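Local structure of B-agarase (Saccharophagus degradans, 4BQ2) at residues 731-734 and 735-739. The protein hydrolyses the beta-linkages of agarose as a family 50 glycoside hydrolase, acting as an exo-beta-agarase. Residues are numbered along the deposited sequence; the frame is centred on the assembly and turned at random.
Sequences MVDA and AKEVN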
# COMPACT_ATOMS: atom_id res chain seq x y z
N MET A 731 15.00 -9.19 8.03
CA MET A 731 14.61 -7.77 7.88
C MET A 731 15.39 -6.91 8.89
O MET A 731 15.90 -5.81 8.55
CB MET A 731 13.09 -7.60 8.05
CG MET A 731 12.23 -8.20 6.92
SD MET A 731 12.84 -7.83 5.24
CE MET A 731 12.84 -6.05 5.29
N VAL A 732 15.53 -7.43 10.11
CA VAL A 732 16.38 -6.77 11.12
C VAL A 732 17.80 -6.53 10.59
O VAL A 732 18.33 -5.41 10.67
CB VAL A 732 16.47 -7.59 12.41
CG1 VAL A 732 17.49 -6.95 13.36
CG2 VAL A 732 15.11 -7.68 13.09
N ASP A 733 18.42 -7.57 10.06
CA ASP A 733 19.76 -7.40 9.56
C ASP A 733 19.83 -6.35 8.45
O ASP A 733 20.73 -5.50 8.48
CB ASP A 733 20.33 -8.71 9.08
CG ASP A 733 21.79 -8.62 8.84
OD1 ASP A 733 22.53 -8.65 9.81
OD2 ASP A 733 22.18 -8.44 7.67
N ALA A 734 18.86 -6.38 7.52
CA ALA A 734 18.84 -5.43 6.41
C ALA A 734 18.69 -4.01 6.94
O ALA A 734 19.38 -3.10 6.49
CB ALA A 734 17.74 -5.77 5.40
N ALA A 735 17.82 -3.84 7.92
CA ALA A 735 17.63 -2.52 8.53
C ALA A 735 18.89 -2.04 9.23
O ALA A 735 19.29 -0.87 9.07
CB ALA A 735 16.42 -2.53 9.47
N LYS A 736 19.56 -2.92 9.97
CA LYS A 736 20.79 -2.50 10.65
C LYS A 736 21.90 -2.11 9.68
O LYS A 736 22.64 -1.16 9.94
CB LYS A 736 21.29 -3.56 11.64
CG LYS A 736 20.37 -3.82 12.82
CD LYS A 736 21.06 -4.82 13.75
CE LYS A 736 20.31 -5.04 15.04
NZ LYS A 736 21.26 -5.67 16.04
N GLU A 737 22.01 -2.84 8.57
CA GLU A 737 23.04 -2.54 7.56
C GLU A 737 22.84 -1.16 6.95
O GLU A 737 23.79 -0.38 6.77
CB GLU A 737 23.02 -3.61 6.45
CG GLU A 737 23.60 -4.98 6.90
CD GLU A 737 25.14 -5.05 6.85
OE1 GLU A 737 25.73 -4.39 5.95
OE2 GLU A 737 25.78 -5.76 7.68
N VAL A 738 21.58 -0.85 6.62
CA VAL A 738 21.24 0.44 6.04
C VAL A 738 21.39 1.55 7.08
O VAL A 738 21.98 2.62 6.80
CB VAL A 738 19.78 0.42 5.52
CG1 VAL A 738 19.29 1.86 5.19
CG2 VAL A 738 19.67 -0.47 4.27
N ASN A 739 20.83 1.31 8.27
CA ASN A 739 20.83 2.33 9.31
C ASN A 739 22.24 2.66 9.83
O ASN A 739 22.50 3.79 10.28
CB ASN A 739 19.93 1.90 10.47
CG ASN A 739 18.44 2.02 10.14
OD1 ASN A 739 18.06 2.78 9.24
ND2 ASN A 739 17.61 1.25 10.85
O HOH W 1 24.96 -7.42 9.89
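Asp733 and Glu737, one turn apart on the exposed side of the helix, leave it as neighbours, both carboxylates reaching outward in the same sense with their planes turned 33° apart. The acids do not bond directly: Asp733 OD2 lies 4.5 Å from Glu737 OE2, a pairing of like charges that should cost some energy. A water bridges the two carboxylates, donating to Asp733 OD1 at 2.7 Å and to Glu737 OE2 at 2.9 Å, and probably eases the repulsion by giving each carboxylate a proton to face. With chi1 at -73°, Glu737 CG stands anti to its own carbonyl carbon and comes to 3.8 Å from Asp733 OD2; the bend at chi2 beyond it turns the carboxylate.

The second side-chain pair is aliphatic. Val732 CG1, anti to the backbone N (chi1 173°), meets Lys736 CE at 3.8 Å, while the lysine starts over Val732 O and then runs out extended beside the valine. Both side chains also touch Trp410 of helix 394-410, and Lys736 NZ makes a weak hydrogen bond to Asn409 OD1.

Underneath lies the regular i to i+4 bonding of an alpha-helix, here the last turns of helix 729-739, in the catalytic module of the enzyme. The amides of Ala735, Lys736, Glu737 and Val738 bond to the carbonyls of Met731, Val732, Asp733 and Ala734 in turn. The first of the four, Ala735 N to Met731 O, is 2.8 Å long.

The buried side faces helix 673-688 and nearby loops. Val738 CG2 packs 3.5 Å from Ala734 O, and Met731, Ala734 and Val738 bear on helix 673-688 through Arg676, Tyr680 and Met684. Ala735 touches Phe412 and Phe720, and Met731 also meets Phe720.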